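Local coordinates for pyocyanin demethylase (Mycobacterium fortuitum subsp. fortuitum DSM 46621 = ATCC 6841, PDB 5K21), which removes the N-methyl group of pyocyanin, a Pseudomonas aeruginosa phenazine, by a tautomerizing demethylation that yields phenazin-1-ol, the compound bound here, at residues B[27-32]-B[37-42]; B[44-49]-B[78-83]; B[72-77]-B[91-96]; B[100-105]-B[128-133]; B[116-119]-B[125-128]. One frame throughout, in Å; residues are numbered along the deposited sequence.

Contact 1 (B[27-32]-B[37-42]); sequences HDFGKP and GDMDIF. With CA (calcium ion), chain G; 6QF (phenazin-1-ol), chain F.
His27 and Met39 form an antiparallel hydrogen-bonded pair: His27 N donates to Met39 O at 2.6 Å, and Met39 N donates to His27 O at 3.1 Å. Beyond this pair the chain opens into a calcium-binding loop. Asp38 CG stands anti to its carbonyl carbon (chi1 -68°), and its carboxylate grips the calcium ion through both oxygens, OD1 at 2.4 Å and OD2 at 2.6 Å. Asp28 lies alongside Asp38 and points the same way, but binds through OD1 alone, at 2.2 Å. The two carboxylate planes are 77° apart. Phe29 O and Lys31 O are further ligands, and Gly33 and Asp35 complete the site. The cation probably offsets the repulsion between the gathered acidic groups. Behind the loop, the edge of the Phe29 ring meets Gly37 O and Met39 CE, with Phe29 CE2 to Met39 CE at 3.8 Å. Farther along, Asp40 OD2 accepts a 2.6 Å hydrogen bond from O19 of phenazin-1-ol, and Phe42 lays a ring face against the ligand. His27 NE2 hydrogen-bonds to Gly37 O of the second subunit. The loop links strands 13-27 and 39-48, and strand 51-65 flanks the latter.

Contact 2 (B[44-49]-B[78-83]); sequences DILSVD and IHLDAG
This is an apolar contact inside the beta barrel, between side chains of strands that are not neighbours in the sheet. Strand 51-65 lies between strands 39-48 and 70-80 in the strand order. The backbones therefore stay well apart: the closest CA atoms, Leu46 CA and Ile78 CA, are 8.6 Å from each other. No hydrogen bond joins the two segments. Leu46 makes the approach. Its CB is directed toward 78-83, and CG lies anti to the carbonyl carbon (chi1 -50°), which carries the isobutyl end toward Ile78 and Leu80. The CD1 methyl does the touching. It meets the CG2 branch of Ile78 at 3.7 Å, and the two side chains cross at about a right angle. The same methyl reaches Leu80 CD2 at 4.3 Å, a looser approach. Leu46 CD1 thus serves both partners. Ile78 and Leu80 are two residues apart in the chain, so both can meet it. All three residues are buried. The ring of Tyr128, from strand 127-132, packs on Leu46 and Ile78, while Val53 and Tyr109 pack on Leu80. Only methyl groups meet here, and they offer no directional bond. The contact therefore rests on van der Waals packing and the exclusion of water, and joins two strands that flank strand 51-65, on the inner side of the barrel.

Contact 3 (B[72-77]-B[91-96]); sequences TYCELT and TPHTLA. With 6QF (phenazin-1-ol), chain F.
Thr72 and His93 cross obliquely, with the threonine's two branches set against the histidine's CB and ring. Thr72 CG2 lies 3.4 Å from His93 CB, and Thr72 OG1 lies 3.4 Å from His93 CD2. His93 CG is anti to its backbone N (chi1 -168°), which swings the imidazole toward the bound phenazin-1-ol. There His93 NE2 donates a 2.9 Å hydrogen bond to ligand O19, which meets the ring near its plane and at its edge. His93 is poorly ordered, so the exact distances carry less weight. Cys74 SG approaches the same imidazole obliquely, 4.4 Å from His93 CD2, and packs 3.7 Å from C15 of the ligand. Its disulfide to Cys60 ties strand 70-80 to strand 51-65 at the pocket wall. A water joins the hydroxyls of Thr72 and Thr91, with Thr91 OG1 2.7 Å from it. Beneath these side chains, Thr72 and Thr91 form an antiparallel hydrogen-bonded pair, and Thr72 N donates to Thr91 O at 3.0 Å. The pair belongs to the hairpin of strands 70-80 and 83-92. Strand 51-65 borders the first of these, and strand 98-105 follows the second; their Phe62 and Phe98 pack against Thr72 and Thr91.

Contact 4 (B[100-105]-B[128-133]); sequences MAITGG and YELKLT. With 6QF (phenazin-1-ol), chain F.
Ile102 packs against Leu130 and Leu132 inside the closed antiparallel barrel, a fold placed among the allene oxide cyclase-like families. Strands 98-105 and 127-132 are separated in the sheet by strand 114-119. Their short segments run 8.5 Å apart at the closest axis approach, with directions 48° from each other, and no hydrogen bond links them. The tight part is small. Ile102 points toward the other strand, and CG1 sits anti to the carbonyl carbon (chi1 -70°); with chi2 also extended (173°), this carries CD1 to the two leucines. The isoleucine crosses each leucine at about a right angle, and all three residues are buried. Leu116 of the intervening strand also packs on Ile102 and Leu130, while Tyr109 and Ser112 touch Leu132. The outer side is looser. Lys131 is exposed, and its long extended chain leads away from 100-105; only its backbone O comes near, 4.2 Å from Ile102 CD1. At the other end, Met100 and Tyr128 turn to phenazin-1-ol instead of to each other. Met100 SD lies 3.8 Å from ligand C14, and Tyr128 OH lies 3.4 Å from ligand C11. In the packed part, one methyl does the touching: Ile102 CD1 is 3.9 Å from Leu132 CG and 4.0 Å from Leu130 CD2.

Contact 5 (B[116-119]-B[125-128]); sequences LTVS and DEKY
Tyr128 CG lies anti to its carbonyl carbon (chi1 -59°) and Leu116 CG anti to its backbone N (chi1 -177°), which brings Leu116 CD2 to 3.8 Å from Tyr128 CG. Val118 lies beside the same aromatic residue and points the same way, with Val118 CG2 3.8 Å from Tyr128 CD1. Both aliphatic groups reach the ring at an oblique angle. They pack along it and probably limit its movement. The phenol OH hydrogen-bonds to Asp56 OD2. Val118 and Tyr128 also touch phenazin-1-ol, so this face lines the ligand pocket. The backbones form a regular antiparallel ladder. Val118 and Tyr128 are a non-hydrogen-bonded pair. Ser119 and Lys127 are the hydrogen-bonded pair next to it: Ser119 N donates to Lys127 O, and Lys127 N to Ser119 O, each at 3.0 Å. Their side chains lie on the other face, where Ser119 OG is 3.9 Å from Lys127 CB. Glu126 OE2 is buried near Val118 CG1 and has no polar partner in the model, whereas OE1 has weak hydrogen bonds to Ala122 and Asn21. The contact is the closing end of hairpin 114-119/127-132. Strand 98-105 flanks its first strand, and strand 13-27 borders the second and closes the barrel.

Overall arrangement
All five contacts belong to one eight-stranded antiparallel barrel. Contacts 1 and 2 use the two ends of strand 39-48, their centres about 27 Å apart on opposite sides of the chain's centre. Contacts 1, 3, 4 and 5 share phenazin-1-ol: Asp40 of contact 1 and His93 of contact 3 both hydrogen-bond to its O19, while Met100, Val118 and Tyr128 of contacts 4 and 5 line another part of the pocket. Tyr128 belongs to contacts 4 and 5, whose centres are about 12 Å apart, and it also touches contact 2. Contact 2 itself stays off the ligand, with the Ile78 side chain about 8 Å from it at the nearest atoms. Calcium sits at the far end, in contact 1, beside the subunit interface.

Contact 1 (B[27-32]-B[37-42])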
# COMPACT_ATOMS: atom_id res chain seq x y z
N HIS B 27 -16.43 -1.78 -1.56
CA HIS B 27 -16.63 -3.02 -0.81
C HIS B 27 -17.23 -2.69 0.55
O HIS B 27 -16.58 -2.05 1.39
CB HIS B 27 -15.31 -3.76 -0.64
CG HIS B 27 -14.75 -4.33 -1.90
ND1 HIS B 27 -15.54 -4.88 -2.89
CD2 HIS B 27 -13.47 -4.44 -2.33
CE1 HIS B 27 -14.76 -5.29 -3.88
NE2 HIS B 27 -13.51 -5.06 -3.56
N ASP B 28 -18.45 -3.15 0.78
CA ASP B 28 -19.11 -2.98 2.07
C ASP B 28 -18.88 -4.28 2.82
O ASP B 28 -19.70 -5.19 2.81
CB ASP B 28 -20.59 -2.69 1.90
CG ASP B 28 -21.26 -2.37 3.21
OD1 ASP B 28 -20.60 -2.54 4.26
OD2 ASP B 28 -22.44 -1.97 3.21
N PHE B 29 -17.69 -4.37 3.40
CA PHE B 29 -17.30 -5.53 4.17
C PHE B 29 -17.84 -5.40 5.59
O PHE B 29 -18.55 -4.45 5.93
CB PHE B 29 -15.78 -5.67 4.17
CG PHE B 29 -15.18 -6.02 2.83
CD1 PHE B 29 -15.78 -6.93 1.98
CD2 PHE B 29 -13.96 -5.47 2.46
CE1 PHE B 29 -15.19 -7.27 0.77
CE2 PHE B 29 -13.36 -5.78 1.24
CZ PHE B 29 -13.97 -6.69 0.40
N GLY B 30 -17.50 -6.37 6.43
CA GLY B 30 -17.83 -6.29 7.84
C GLY B 30 -19.32 -6.13 8.05
O GLY B 30 -20.14 -6.76 7.37
N LYS B 31 -19.69 -5.25 8.96
CA LYS B 31 -21.11 -4.99 9.16
C LYS B 31 -21.63 -4.22 7.96
O LYS B 31 -20.96 -3.28 7.51
CB LYS B 31 -21.35 -4.19 10.45
N PRO B 32 -22.78 -4.58 7.40
CA PRO B 32 -23.32 -3.77 6.30
C PRO B 32 -23.47 -2.33 6.76
O PRO B 32 -23.80 -2.06 7.91
CB PRO B 32 -24.67 -4.42 6.00
CG PRO B 32 -24.52 -5.84 6.50
CD PRO B 32 -23.62 -5.76 7.68
N GLY B 37 -13.02 -1.14 7.98
CA GLY B 37 -12.75 -2.29 7.13
C GLY B 37 -13.38 -2.22 5.77
O GLY B 37 -13.09 -3.08 4.93
N ASP B 38 -14.26 -1.26 5.52
CA ASP B 38 -14.76 -1.13 4.18
C ASP B 38 -13.63 -0.62 3.30
O ASP B 38 -12.60 -0.13 3.78
CB ASP B 38 -15.99 -0.22 4.16
CG ASP B 38 -17.18 -0.86 4.85
OD1 ASP B 38 -17.17 -2.09 5.04
OD2 ASP B 38 -18.15 -0.16 5.19
N MET B 39 -13.83 -0.74 1.99
CA MET B 39 -12.75 -0.44 1.08
C MET B 39 -13.29 -0.02 -0.27
O MET B 39 -14.27 -0.59 -0.76
CB MET B 39 -11.87 -1.68 0.96
CG MET B 39 -10.71 -1.63 0.04
SD MET B 39 -10.08 -3.32 -0.08
CE MET B 39 -10.10 -3.88 1.59
N ASP B 40 -12.63 0.96 -0.88
CA ASP B 40 -12.92 1.37 -2.24
C ASP B 40 -11.70 1.09 -3.10
O ASP B 40 -10.58 1.41 -2.71
CB ASP B 40 -13.24 2.85 -2.33
CG ASP B 40 -14.51 3.22 -1.61
OD1 ASP B 40 -15.28 2.33 -1.19
OD2 ASP B 40 -14.72 4.45 -1.46
N ILE B 41 -11.94 0.52 -4.28
CA ILE B 41 -10.90 0.29 -5.27
C ILE B 41 -11.36 0.99 -6.55
O ILE B 41 -12.54 0.91 -6.91
CB ILE B 41 -10.64 -1.21 -5.49
CG1 ILE B 41 -10.10 -1.82 -4.18
CG2 ILE B 41 -9.65 -1.44 -6.62
CD1 ILE B 41 -10.05 -3.33 -4.13
N PHE B 42 -10.48 1.76 -7.18
CA PHE B 42 -10.96 2.64 -8.24
C PHE B 42 -9.88 2.92 -9.28
O PHE B 42 -8.68 2.73 -9.05
CB PHE B 42 -11.43 3.97 -7.66
CG PHE B 42 -10.37 4.67 -6.85
CD1 PHE B 42 -10.16 4.34 -5.53
CD2 PHE B 42 -9.54 5.61 -7.45
CE1 PHE B 42 -9.16 4.97 -4.79
CE2 PHE B 42 -8.56 6.22 -6.73
CZ PHE B 42 -8.36 5.90 -5.39
CA CA G . -19.36 -2.22 6.12
C4 6QF F . -11.85 7.36 -4.12
C5 6QF F . -13.01 6.52 -3.73
C6 6QF F . -13.98 6.16 -4.62
C10 6QF F . -9.78 8.91 -5.06
C13 6QF F . -7.68 10.09 -4.61
C15 6QF F . -8.76 8.93 -2.82
C1 6QF F . -13.89 6.59 -5.98
C2 6QF F . -12.86 7.35 -6.39
C3 6QF F . -11.78 7.78 -5.50
N7 6QF F . -10.75 8.54 -5.94
N8 6QF F . -10.88 7.73 -3.24
C9 6QF F . -9.84 8.50 -3.69
C11 6QF F . -8.64 9.72 -5.46
C14 6QF F . -7.73 9.68 -3.24
O19 6QF F . -13.06 6.14 -2.44

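Contact 2 (B[44-49]-B[78-83])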
# COMPACT_ATOMS: atom_id res chain seq x y z
N ASP B 44 -9.29 6.02 -12.62
CA ASP B 44 -9.73 7.30 -13.16
C ASP B 44 -9.05 7.54 -14.50
O ASP B 44 -7.97 7.01 -14.78
CB ASP B 44 -9.41 8.46 -12.23
CG ASP B 44 -9.98 8.27 -10.83
OD1 ASP B 44 -11.17 8.58 -10.63
OD2 ASP B 44 -9.25 7.77 -9.95
N ILE B 45 -9.69 8.37 -15.31
CA ILE B 45 -9.11 8.93 -16.53
C ILE B 45 -8.65 10.35 -16.21
O ILE B 45 -9.40 11.14 -15.64
CB ILE B 45 -10.14 8.95 -17.68
CG1 ILE B 45 -10.57 7.53 -18.05
CG2 ILE B 45 -9.58 9.68 -18.89
CD1 ILE B 45 -9.48 6.73 -18.70
N LEU B 46 -7.41 10.67 -16.57
CA LEU B 46 -6.86 12.00 -16.30
C LEU B 46 -6.76 12.79 -17.59
O LEU B 46 -6.33 12.26 -18.62
CB LEU B 46 -5.48 11.89 -15.65
CG LEU B 46 -5.43 10.94 -14.46
CD1 LEU B 46 -3.98 10.73 -13.98
CD2 LEU B 46 -6.29 11.46 -13.35
N SER B 47 -7.17 14.06 -17.54
CA SER B 47 -7.12 14.89 -18.73
C SER B 47 -6.71 16.31 -18.36
O SER B 47 -6.87 16.76 -17.22
CB SER B 47 -8.46 14.88 -19.47
OG SER B 47 -9.49 15.42 -18.68
N VAL B 48 -6.15 17.00 -19.35
CA VAL B 48 -5.84 18.42 -19.25
C VAL B 48 -6.27 19.08 -20.56
O VAL B 48 -5.99 18.56 -21.64
CB VAL B 48 -4.35 18.68 -18.97
CG1 VAL B 48 -4.10 20.16 -18.91
CG2 VAL B 48 -3.91 18.03 -17.67
N ASP B 49 -6.96 20.20 -20.45
CA ASP B 49 -7.35 20.99 -21.61
C ASP B 49 -8.12 20.12 -22.60
O ASP B 49 -7.97 20.25 -23.81
CB ASP B 49 -6.11 21.66 -22.25
CG ASP B 49 -5.44 22.66 -21.30
OD1 ASP B 49 -6.10 23.01 -20.30
OD2 ASP B 49 -4.28 23.11 -21.54
N ILE B 78 -0.62 7.33 -10.23
CA ILE B 78 -0.92 8.09 -11.44
C ILE B 78 0.04 7.65 -12.52
O ILE B 78 1.24 7.53 -12.26
CB ILE B 78 -0.80 9.60 -11.16
CG1 ILE B 78 -1.99 10.06 -10.32
CG2 ILE B 78 -0.62 10.40 -12.47
CD1 ILE B 78 -1.81 11.44 -9.68
N HIS B 79 -0.49 7.36 -13.71
CA HIS B 79 0.32 7.03 -14.87
C HIS B 79 0.20 8.14 -15.90
O HIS B 79 -0.89 8.37 -16.43
CB HIS B 79 -0.12 5.68 -15.46
CG HIS B 79 0.67 5.25 -16.66
ND1 HIS B 79 0.57 5.87 -17.89
CD2 HIS B 79 1.58 4.26 -16.82
CE1 HIS B 79 1.38 5.28 -18.75
NE2 HIS B 79 2.00 4.30 -18.13
N LEU B 80 1.31 8.82 -16.17
CA LEU B 80 1.43 9.77 -17.26
C LEU B 80 2.46 9.25 -18.26
O LEU B 80 3.20 8.31 -17.97
CB LEU B 80 1.84 11.15 -16.74
CG LEU B 80 0.97 11.69 -15.61
CD1 LEU B 80 1.59 12.92 -15.00
CD2 LEU B 80 -0.44 11.96 -16.12
N ASP B 81 2.49 9.85 -19.45
CA ASP B 81 3.49 9.43 -20.44
C ASP B 81 4.89 9.63 -19.89
O ASP B 81 5.77 8.79 -20.10
CB ASP B 81 3.32 10.20 -21.75
CG ASP B 81 2.04 9.85 -22.49
OD1 ASP B 81 1.21 9.08 -21.98
OD2 ASP B 81 1.86 10.39 -23.61
N ALA B 82 5.10 10.70 -19.13
CA ALA B 82 6.43 11.01 -18.61
C ALA B 82 6.85 10.10 -17.46
O ALA B 82 8.04 9.99 -17.17
CB ALA B 82 6.45 12.47 -18.15
N GLY B 83 5.92 9.41 -16.82
CA GLY B 83 6.26 8.54 -15.72
C GLY B 83 5.07 8.41 -14.79
O GLY B 83 4.00 8.93 -15.04

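Contact 3 (B[72-77]-B[91-96])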
# COMPACT_ATOMS: atom_id res chain seq x y z
N THR B 72 -9.98 7.41 5.97
CA THR B 72 -9.47 6.42 5.02
C THR B 72 -7.97 6.55 4.89
O THR B 72 -7.42 7.66 4.85
CB THR B 72 -10.04 6.54 3.58
OG1 THR B 72 -9.85 7.86 3.08
CG2 THR B 72 -11.49 6.13 3.51
N TYR B 73 -7.34 5.39 4.79
CA TYR B 73 -5.99 5.26 4.28
C TYR B 73 -6.09 4.99 2.79
O TYR B 73 -6.71 4.00 2.38
CB TYR B 73 -5.26 4.13 5.01
CG TYR B 73 -4.02 3.67 4.30
CD1 TYR B 73 -3.06 4.58 3.90
CD2 TYR B 73 -3.81 2.33 4.04
CE1 TYR B 73 -1.93 4.17 3.24
CE2 TYR B 73 -2.67 1.90 3.38
CZ TYR B 73 -1.73 2.83 2.99
OH TYR B 73 -0.59 2.44 2.33
N CYS B 74 -5.54 5.89 1.97
CA CYS B 74 -5.63 5.78 0.52
C CYS B 74 -4.24 5.71 -0.09
O CYS B 74 -3.30 6.38 0.37
CB CYS B 74 -6.37 6.95 -0.10
SG CYS B 74 -8.08 7.06 0.35
N GLU B 75 -4.14 4.88 -1.12
CA GLU B 75 -2.96 4.74 -1.96
C GLU B 75 -3.38 4.97 -3.40
O GLU B 75 -4.40 4.43 -3.86
CB GLU B 75 -2.33 3.35 -1.84
CG GLU B 75 -1.47 3.10 -0.61
CD GLU B 75 -0.04 3.65 -0.77
OE1 GLU B 75 0.26 4.30 -1.80
OE2 GLU B 75 0.78 3.39 0.14
N LEU B 76 -2.57 5.75 -4.13
CA LEU B 76 -2.89 6.15 -5.48
C LEU B 76 -1.64 6.06 -6.34
O LEU B 76 -0.56 6.45 -5.91
CB LEU B 76 -3.41 7.61 -5.50
CG LEU B 76 -3.80 8.23 -6.84
CD1 LEU B 76 -5.06 7.54 -7.37
CD2 LEU B 76 -4.04 9.72 -6.65
N THR B 77 -1.82 5.55 -7.56
CA THR B 77 -0.79 5.60 -8.59
C THR B 77 -1.34 6.30 -9.81
O THR B 77 -2.36 5.89 -10.37
CB THR B 77 -0.30 4.21 -8.99
OG1 THR B 77 0.27 3.57 -7.86
CG2 THR B 77 0.76 4.31 -10.11
N THR B 91 -6.76 10.54 5.80
CA THR B 91 -7.52 11.77 5.95
C THR B 91 -8.98 11.41 6.07
O THR B 91 -9.38 10.29 5.71
CB THR B 91 -7.34 12.71 4.75
OG1 THR B 91 -7.90 12.08 3.59
CG2 THR B 91 -5.88 13.02 4.47
N PRO B 92 -9.82 12.34 6.51
CA PRO B 92 -11.25 12.14 6.35
C PRO B 92 -11.60 11.89 4.89
O PRO B 92 -10.98 12.45 3.98
CB PRO B 92 -11.85 13.46 6.87
CG PRO B 92 -10.82 13.98 7.84
CD PRO B 92 -9.49 13.57 7.25
N HIS B 93 -12.58 11.03 4.67
CA HIS B 93 -13.01 10.65 3.34
C HIS B 93 -14.39 11.25 3.12
O HIS B 93 -15.42 10.58 3.18
CB HIS B 93 -13.01 9.13 3.19
CG HIS B 93 -13.16 8.66 1.77
ND1 HIS B 93 -14.37 8.26 1.24
CD2 HIS B 93 -12.25 8.52 0.78
CE1 HIS B 93 -14.19 7.90 -0.02
NE2 HIS B 93 -12.92 8.05 -0.32
N THR B 94 -14.38 12.57 2.92
CA THR B 94 -15.57 13.39 2.74
C THR B 94 -15.43 14.16 1.44
O THR B 94 -14.44 14.03 0.72
CB THR B 94 -15.74 14.35 3.92
OG1 THR B 94 -14.74 15.38 3.85
CG2 THR B 94 -15.60 13.62 5.25
N LEU B 95 -16.43 14.98 1.12
CA LEU B 95 -16.36 15.80 -0.08
C LEU B 95 -15.36 16.95 0.04
O LEU B 95 -15.05 17.58 -0.98
CB LEU B 95 -17.75 16.31 -0.44
CG LEU B 95 -18.82 15.21 -0.45
CD1 LEU B 95 -20.18 15.78 -0.81
CD2 LEU B 95 -18.43 14.07 -1.39
N ALA B 96 -14.88 17.27 1.23
CA ALA B 96 -13.93 18.35 1.39
C ALA B 96 -12.62 18.03 0.67
O ALA B 96 -12.24 16.87 0.53
CB ALA B 96 -13.64 18.61 2.86
C4 6QF F . -11.85 7.36 -4.12
C5 6QF F . -13.01 6.52 -3.73
C6 6QF F . -13.98 6.16 -4.62
C10 6QF F . -9.78 8.91 -5.06
C13 6QF F . -7.68 10.09 -4.61
C15 6QF F . -8.76 8.93 -2.82
C1 6QF F . -13.89 6.59 -5.98
C2 6QF F . -12.86 7.35 -6.39
C3 6QF F . -11.78 7.78 -5.50
N7 6QF F . -10.75 8.54 -5.94
N8 6QF F . -10.88 7.73 -3.24
C9 6QF F . -9.84 8.50 -3.69
C11 6QF F . -8.64 9.72 -5.46
C14 6QF F . -7.73 9.68 -3.24
O19 6QF F . -13.06 6.14 -2.44
O HOH W 1 -7.54 9.57 2.63

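Contact 4 (B[100-105]-B[128-133])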
# COMPACT_ATOMS: atom_id res chain seq x y z
N MET B 100 -2.88 14.59 -0.19
CA MET B 100 -2.10 13.38 -0.14
C MET B 100 -0.63 13.73 -0.22
O MET B 100 -0.26 14.79 -0.75
CB MET B 100 -2.45 12.44 -1.31
CG MET B 100 -3.93 12.22 -1.54
SD MET B 100 -4.23 11.01 -2.85
CE MET B 100 -3.77 9.50 -2.01
N ALA B 101 0.20 12.88 0.36
CA ALA B 101 1.63 13.02 0.25
C ALA B 101 2.08 12.31 -1.02
O ALA B 101 1.70 11.16 -1.25
CB ALA B 101 2.34 12.43 1.47
N ILE B 102 2.86 13.01 -1.85
CA ILE B 102 3.51 12.34 -2.97
C ILE B 102 4.79 11.73 -2.44
O ILE B 102 5.66 12.44 -1.93
CB ILE B 102 3.80 13.32 -4.11
CG1 ILE B 102 2.50 13.74 -4.78
CG2 ILE B 102 4.75 12.68 -5.13
CD1 ILE B 102 2.69 14.85 -5.82
N THR B 103 4.91 10.40 -2.55
CA THR B 103 6.03 9.68 -1.96
C THR B 103 7.11 9.30 -2.95
O THR B 103 8.21 8.92 -2.53
CB THR B 103 5.56 8.41 -1.26
OG1 THR B 103 4.92 7.59 -2.23
CG2 THR B 103 4.59 8.72 -0.13
N GLY B 104 6.83 9.37 -4.25
CA GLY B 104 7.82 9.03 -5.25
C GLY B 104 7.17 8.95 -6.61
O GLY B 104 6.03 9.40 -6.81
N GLY B 105 7.93 8.43 -7.56
CA GLY B 105 7.44 8.26 -8.91
C GLY B 105 8.50 7.61 -9.77
O GLY B 105 9.53 7.16 -9.27
N TYR B 128 -7.06 16.99 -9.37
CA TYR B 128 -5.86 16.83 -8.56
C TYR B 128 -4.98 18.03 -8.82
O TYR B 128 -4.68 18.35 -9.98
CB TYR B 128 -5.06 15.59 -8.94
CG TYR B 128 -5.74 14.27 -8.84
CD1 TYR B 128 -6.79 14.06 -7.98
CD2 TYR B 128 -5.29 13.20 -9.62
CE1 TYR B 128 -7.42 12.82 -7.91
CE2 TYR B 128 -5.90 11.94 -9.54
CZ TYR B 128 -6.96 11.76 -8.68
OH TYR B 128 -7.58 10.52 -8.59
N GLU B 129 -4.52 18.66 -7.74
CA GLU B 129 -3.55 19.75 -7.85
C GLU B 129 -2.26 19.28 -7.20
O GLU B 129 -2.22 18.98 -6.01
CB GLU B 129 -4.09 21.03 -7.20
CG GLU B 129 -3.16 22.22 -7.33
CD GLU B 129 -2.90 22.62 -8.81
OE1 GLU B 129 -3.85 22.54 -9.63
OE2 GLU B 129 -1.75 23.02 -9.14
N LEU B 130 -1.21 19.18 -8.01
CA LEU B 130 0.05 18.62 -7.57
C LEU B 130 1.09 19.71 -7.36
O LEU B 130 1.14 20.68 -8.12
CB LEU B 130 0.59 17.64 -8.61
CG LEU B 130 -0.09 16.27 -8.62
CD1 LEU B 130 -1.46 16.37 -9.28
CD2 LEU B 130 0.76 15.27 -9.30
N LYS B 131 1.87 19.56 -6.29
CA LYS B 131 3.11 20.32 -6.09
C LYS B 131 4.21 19.29 -5.87
O LYS B 131 4.22 18.59 -4.85
CB LYS B 131 3.01 21.27 -4.90
CG LYS B 131 4.29 22.11 -4.73
CD LYS B 131 4.30 22.96 -3.48
CE LYS B 131 5.69 23.54 -3.24
NZ LYS B 131 5.85 24.17 -1.89
N LEU B 132 5.11 19.16 -6.84
CA LEU B 132 6.17 18.16 -6.81
C LEU B 132 7.50 18.86 -6.58
O LEU B 132 7.80 19.86 -7.24
CB LEU B 132 6.26 17.39 -8.12
CG LEU B 132 5.11 16.41 -8.39
CD1 LEU B 132 4.24 17.01 -9.47
CD2 LEU B 132 5.57 15.02 -8.72
N THR B 133 8.29 18.33 -5.66
CA THR B 133 9.59 18.89 -5.31
C THR B 133 10.70 17.89 -5.63
O THR B 133 10.44 16.69 -5.76
CB THR B 133 9.64 19.30 -3.83
OG1 THR B 133 9.20 18.21 -3.00
CG2 THR B 133 8.75 20.52 -3.60
C4 6QF F . -11.85 7.36 -4.12
C5 6QF F . -13.01 6.52 -3.73
C6 6QF F . -13.98 6.16 -4.62
C10 6QF F . -9.78 8.91 -5.06
C13 6QF F . -7.68 10.09 -4.61
C15 6QF F . -8.76 8.93 -2.82
C1 6QF F . -13.89 6.59 -5.98
C2 6QF F . -12.86 7.35 -6.39
C3 6QF F . -11.78 7.78 -5.50
N7 6QF F . -10.75 8.54 -5.94
N8 6QF F . -10.88 7.73 -3.24
C9 6QF F . -9.84 8.50 -3.69
C11 6QF F . -8.64 9.72 -5.46
C14 6QF F . -7.73 9.68 -3.24
O19 6QF F . -13.06 6.14 -2.44

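Contact 5 (B[116-119]-B[125-128])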
# COMPACT_ATOMS: atom_id res chain seq x y z
N LEU B 116 -0.44 16.35 -3.16
CA LEU B 116 -1.47 16.27 -4.17
C LEU B 116 -2.81 16.51 -3.48
O LEU B 116 -3.19 15.74 -2.60
CB LEU B 116 -1.41 14.91 -4.86
CG LEU B 116 -2.34 14.57 -6.03
CD1 LEU B 116 -1.80 13.38 -6.76
CD2 LEU B 116 -3.74 14.23 -5.56
N THR B 117 -3.49 17.58 -3.87
CA THR B 117 -4.75 17.94 -3.24
C THR B 117 -5.90 17.54 -4.16
O THR B 117 -5.96 17.96 -5.32
CB THR B 117 -4.80 19.42 -2.91
OG1 THR B 117 -3.77 19.71 -1.96
CG2 THR B 117 -6.15 19.79 -2.32
N VAL B 118 -6.81 16.76 -3.62
CA VAL B 118 -7.98 16.27 -4.34
C VAL B 118 -9.15 17.15 -3.97
O VAL B 118 -9.48 17.30 -2.79
CB VAL B 118 -8.27 14.81 -4.00
CG1 VAL B 118 -9.48 14.30 -4.80
CG2 VAL B 118 -7.06 13.97 -4.23
N SER B 119 -9.77 17.76 -4.97
CA SER B 119 -10.92 18.63 -4.78
C SER B 119 -12.06 18.15 -5.66
O SER B 119 -11.85 17.56 -6.73
CB SER B 119 -10.56 20.10 -5.08
OG SER B 119 -10.15 20.25 -6.42
N ASP B 125 -16.37 17.75 -11.55
CA ASP B 125 -15.28 18.71 -11.61
C ASP B 125 -14.11 18.29 -10.73
O ASP B 125 -13.33 19.13 -10.27
CB ASP B 125 -15.77 20.10 -11.23
CG ASP B 125 -16.84 20.61 -12.16
OD1 ASP B 125 -16.86 20.17 -13.33
OD2 ASP B 125 -17.66 21.45 -11.73
N GLU B 126 -13.97 16.99 -10.49
CA GLU B 126 -12.89 16.51 -9.65
C GLU B 126 -11.55 16.88 -10.27
O GLU B 126 -11.35 16.75 -11.48
CB GLU B 126 -12.97 15.00 -9.47
CG GLU B 126 -11.90 14.48 -8.53
CD GLU B 126 -12.03 13.00 -8.22
OE1 GLU B 126 -13.14 12.44 -8.39
OE2 GLU B 126 -11.02 12.42 -7.79
N LYS B 127 -10.62 17.33 -9.43
CA LYS B 127 -9.29 17.71 -9.88
C LYS B 127 -8.26 17.25 -8.87
O LYS B 127 -8.56 17.10 -7.68
CB LYS B 127 -9.16 19.22 -10.05
CG LYS B 127 -10.04 19.82 -11.13
CD LYS B 127 -9.74 21.32 -11.29
CE LYS B 127 -10.59 21.96 -12.38
NZ LYS B 127 -12.04 21.96 -12.07
N TYR B 128 -7.06 16.99 -9.37
CA TYR B 128 -5.86 16.83 -8.56
C TYR B 128 -4.98 18.03 -8.82
O TYR B 128 -4.68 18.35 -9.98
CB TYR B 128 -5.06 15.59 -8.94
CG TYR B 128 -5.74 14.27 -8.84
CD1 TYR B 128 -6.79 14.06 -7.98
CD2 TYR B 128 -5.29 13.20 -9.62
CE1 TYR B 128 -7.42 12.82 -7.91
CE2 TYR B 128 -5.90 11.94 -9.54
CZ TYR B 128 -6.96 11.76 -8.68
OH TYR B 128 -7.58 10.52 -8.59